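Local coordinates for aminotransferase class-III (Sphaerobacter thermophilus DSM 20745, PDB 6K8H), which is an omega-transaminase of the aminotransferase class-III family, and has the fold of the pyridoxal-phosphate-dependent aminotransferase clan, at residues B[52-57]-B[63-68]. Sequence-based numbering, arbitrary orientation.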
ATOM      1  N   ARG B  52      20.385   5.827 -14.981  1.00 13.47           N
ATOM      2  CA  ARG B  52      21.445   6.598 -14.341  1.00 18.17           C
ATOM      3  C   ARG B  52      21.159   8.077 -14.530  1.00 15.34           C
ATOM      4  O   ARG B  52      21.011   8.541 -15.666  1.00 12.77           O
ATOM      5  CB  ARG B  52      22.819   6.234 -14.908  1.00 22.65           C
ATOM      6  CG  ARG B  52      22.886   6.277 -16.428  1.00 31.37           C
ATOM      7  CD  ARG B  52      24.270   5.944 -16.949  1.00 38.93           C
ATOM      8  NE  ARG B  52      24.438   6.408 -18.324  1.00 36.39           N
ATOM      9  CZ  ARG B  52      24.012   5.742 -19.391  1.00 35.89           C
ATOM     10  NH1 ARG B  52      23.393   4.578 -19.239  1.00 38.40           N
ATOM     11  NH2 ARG B  52      24.204   6.242 -20.605  1.00 41.34           N
ATOM     12  N   GLY B  53      21.086   8.806 -13.425  1.00 16.60           N
ATOM     13  CA  GLY B  53      20.790  10.227 -13.497  1.00 17.32           C
ATOM     14  C   GLY B  53      19.463  10.424 -14.197  1.00 14.11           C
ATOM     15  O   GLY B  53      18.445   9.818 -13.835  1.00 11.28           O
ATOM     16  N   ALA B  54      19.461  11.226 -15.257  1.00 11.06           N
ATOM     17  CA  ALA B  54      18.223  11.515 -15.970  1.00 10.30           C
ATOM     18  C   ALA B  54      17.955  10.570 -17.130  1.00  9.65           C
ATOM     19  O   ALA B  54      17.081  10.869 -17.947  1.00  8.75           O
ATOM     20  CB  ALA B  54      18.238  12.956 -16.494  1.00  7.97           C
ATOM     21  N   VAL B  55      18.694   9.468 -17.249  1.00  7.65           N
ATOM     22  CA  VAL B  55      18.597   8.583 -18.407  1.00  7.97           C
ATOM     23  C   VAL B  55      18.031   7.234 -17.974  1.00  8.56           C
ATOM     24  O   VAL B  55      18.521   6.629 -17.014  1.00  9.57           O
ATOM     25  CB  VAL B  55      19.961   8.405 -19.093  1.00 15.65           C
ATOM     26  CG1 VAL B  55      19.845   7.428 -20.243  1.00 11.75           C
ATOM     27  CG2 VAL B  55      20.488   9.757 -19.585  1.00 13.61           C
ATOM     28  N   ILE B  56      17.012   6.764 -18.696  1.00  7.66           N
ATOM     29  CA  ILE B  56      16.465   5.420 -18.536  1.00  9.41           C
ATOM     30  C   ILE B  56      16.869   4.577 -19.748  1.00  8.76           C
ATOM     31  O   ILE B  56      16.779   5.035 -20.895  1.00 10.93           O
ATOM     32  CB  ILE B  56      14.929   5.453 -18.345  1.00  7.02           C
ATOM     33  CG1 ILE B  56      14.381   4.055 -18.095  1.00  6.78           C
ATOM     34  CG2 ILE B  56      14.211   6.101 -19.539  1.00  9.24           C
ATOM     35  CD1 ILE B  56      12.958   4.052 -17.467  1.00  6.97           C
ATOM     36  N   VAL B  57      17.303   3.341 -19.489  1.00  9.54           N
ATOM     37  CA  VAL B  57      17.818   2.417 -20.497  1.00 10.99           C
ATOM     38  C   VAL B  57      16.914   1.192 -20.525  1.00 10.96           C
ATOM     39  O   VAL B  57      16.727   0.526 -19.491  1.00 11.04           O
ATOM     40  CB  VAL B  57      19.272   2.013 -20.194  1.00 16.05           C
ATOM     41  CG1 VAL B  57      19.830   1.090 -21.283  1.00 14.18           C
ATOM     42  CG2 VAL B  57      20.146   3.246 -20.024  1.00 16.12           C
ATOM     43  N   GLU B  63      18.388   4.252 -25.062  1.00  8.38           N
ATOM     44  CA  GLU B  63      18.439   5.199 -23.956  1.00 13.16           C
ATOM     45  C   GLU B  63      17.559   6.405 -24.236  1.00 10.38           C
ATOM     46  O   GLU B  63      17.541   6.932 -25.351  1.00 12.08           O
ATOM     47  CB  GLU B  63      19.874   5.653 -23.697  1.00 13.03           C
ATOM     48  CG  GLU B  63      20.874   4.530 -23.767  1.00 17.96           C
ATOM     49  CD  GLU B  63      22.216   4.900 -23.167  1.00 29.55           C
ATOM     50  OE1 GLU B  63      22.524   6.114 -23.088  1.00 31.22           O
ATOM     51  OE2 GLU B  63      22.956   3.974 -22.767  1.00 31.67           O
ATOM     52  N   ARG B  64      16.836   6.855 -23.216  1.00  8.89           N
ATOM     53  CA  ARG B  64      15.993   8.031 -23.362  1.00  9.07           C
ATOM     54  C   ARG B  64      16.155   8.917 -22.133  1.00 11.13           C
ATOM     55  O   ARG B  64      16.405   8.429 -21.030  1.00 10.83           O
ATOM     56  CB  ARG B  64      14.514   7.650 -23.550  1.00 11.55           C
ATOM     57  CG  ARG B  64      14.227   6.664 -24.693  1.00 10.33           C
ATOM     58  CD  ARG B  64      12.765   6.171 -24.667  1.00  9.09           C
ATOM     59  NE  ARG B  64      12.444   5.338 -25.836  1.00 10.38           N
ATOM     60  CZ  ARG B  64      12.577   4.011 -25.891  1.00 12.36           C
ATOM     61  NH1 ARG B  64      13.021   3.333 -24.836  1.00  8.63           N
ATOM     62  NH2 ARG B  64      12.247   3.348 -27.003  1.00 11.32           N
ATOM     63  N   LEU B  65      16.006  10.224 -22.324  1.00  9.41           N
ATOM     64  CA  LEU B  65      15.906  11.118 -21.175  1.00  9.38           C
ATOM     65  C   LEU B  65      14.559  10.905 -20.495  1.00  9.03           C
ATOM     66  O   LEU B  65      13.512  10.933 -21.153  1.00 11.53           O
ATOM     67  CB  LEU B  65      16.057  12.574 -21.614  1.00 12.34           C
ATOM     68  CG  LEU B  65      17.468  13.021 -22.006  1.00 14.92           C
ATOM     69  CD1 LEU B  65      17.419  14.424 -22.571  1.00 14.56           C
ATOM     70  CD2 LEU B  65      18.400  12.955 -20.797  1.00 12.12           C
ATOM     71  N   ASP B  66      14.578  10.681 -19.180  1.00  9.49           N
ATOM     72  CA  ASP B  66      13.384  10.262 -18.442  1.00  6.23           C
ATOM     73  C   ASP B  66      12.669  11.497 -17.901  1.00  9.26           C
ATOM     74  O   ASP B  66      13.154  12.137 -16.960  1.00  8.09           O
ATOM     75  CB  ASP B  66      13.753   9.309 -17.306  1.00  6.91           C
ATOM     76  CG  ASP B  66      12.539   8.620 -16.689  1.00  8.07           C
ATOM     77  OD1 ASP B  66      11.411   9.132 -16.832  1.00  8.85           O
ATOM     78  OD2 ASP B  66      12.707   7.552 -16.050  1.00  9.75           O
ATOM     79  N   PHE B  67      11.539  11.850 -18.520  1.00  7.83           N
ATOM     80  CA  PHE B  67      10.657  12.900 -18.028  1.00  8.60           C
ATOM     81  C   PHE B  67       9.391  12.340 -17.383  1.00  7.84           C
ATOM     82  O   PHE B  67       8.399  13.063 -17.242  1.00  9.62           O
ATOM     83  CB  PHE B  67      10.289  13.865 -19.148  1.00  9.01           C
ATOM     84  CG  PHE B  67      11.429  14.722 -19.596  1.00  7.00           C
ATOM     85  CD1 PHE B  67      12.381  14.226 -20.470  1.00  6.95           C
ATOM     86  CD2 PHE B  67      11.552  16.023 -19.142  1.00  8.62           C
ATOM     87  CE1 PHE B  67      13.445  15.029 -20.900  1.00  7.02           C
ATOM     88  CE2 PHE B  67      12.604  16.828 -19.554  1.00  8.14           C
ATOM     89  CZ  PHE B  67      13.552  16.329 -20.429  1.00  7.05           C
ATOM     90  N   VAL B  68       9.397  11.066 -17.004  1.00  7.98           N
ATOM     91  CA  VAL B  68       8.295  10.458 -16.265  1.00  9.70           C
ATOM     92  C   VAL B  68       8.689  10.197 -14.820  1.00  9.02           C
ATOM     93  O   VAL B  68       7.945  10.534 -13.901  1.00  8.88           O
ATOM     94  CB  VAL B  68       7.810   9.159 -16.945  1.00  9.83           C
ATOM     95  CG1 VAL B  68       6.580   8.599 -16.220  1.00  9.27           C
ATOM     96  CG2 VAL B  68       7.528   9.395 -18.419  1.00  8.78           C
TER
HETATM   97  O   HOH W   1      14.745   3.815 -22.764  1.00  8.08           O
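I56 and R64 form the hydrogen-bonded pair at the middle of this antiparallel hairpin: I56 N gives to R64 O at 2.9 Å, and R64 N returns the bond to I56 O. A third rung, D66 N to A54 O at 2.8 Å and almost straight, carries the ladder up to the type II' turn of R52-V55.

On the face with V55, V57, E63 and L65, R52 reaches the carboxylate of E63. R52 NH2 lies 3.0 Å from E63 OE1, approaching on the syn side but 31° out of the carboxylate plane, while its bond to E63 OE2 is weak. The two flat groups are turned 64° apart, so this is not a flat two-pronged pair. E63 CG, anti to its own carbonyl carbon (chi1 -42°), runs beside V57 CG2 at 4.0 Å, and V55 CG1 packs on E63 CB.

The side with I56 and R64 is buried, and D66 points in beside I56. I56 puts CD1 3.8 Å from D66 OD2, and F97 of the second subunit packs on I56. A water joins I56 O to R64 NH1, which also pairs with D58; R64 NE binds the carbonyl of M407. D66 OD1 takes the N-H of V68, closing an Asx turn, and that of N69, while OD2 meets H78.

Strands 48-52 and 411-412 flank the hairpin in a small mixed sheet. Its chemistry is divided: at the exposed R52-E63 salt bridge the carboxylate probably offsets repulsion between R52 and nearby R50, while the buried charged ends are held by backbone groups and by D58, N10 and H78 side chains.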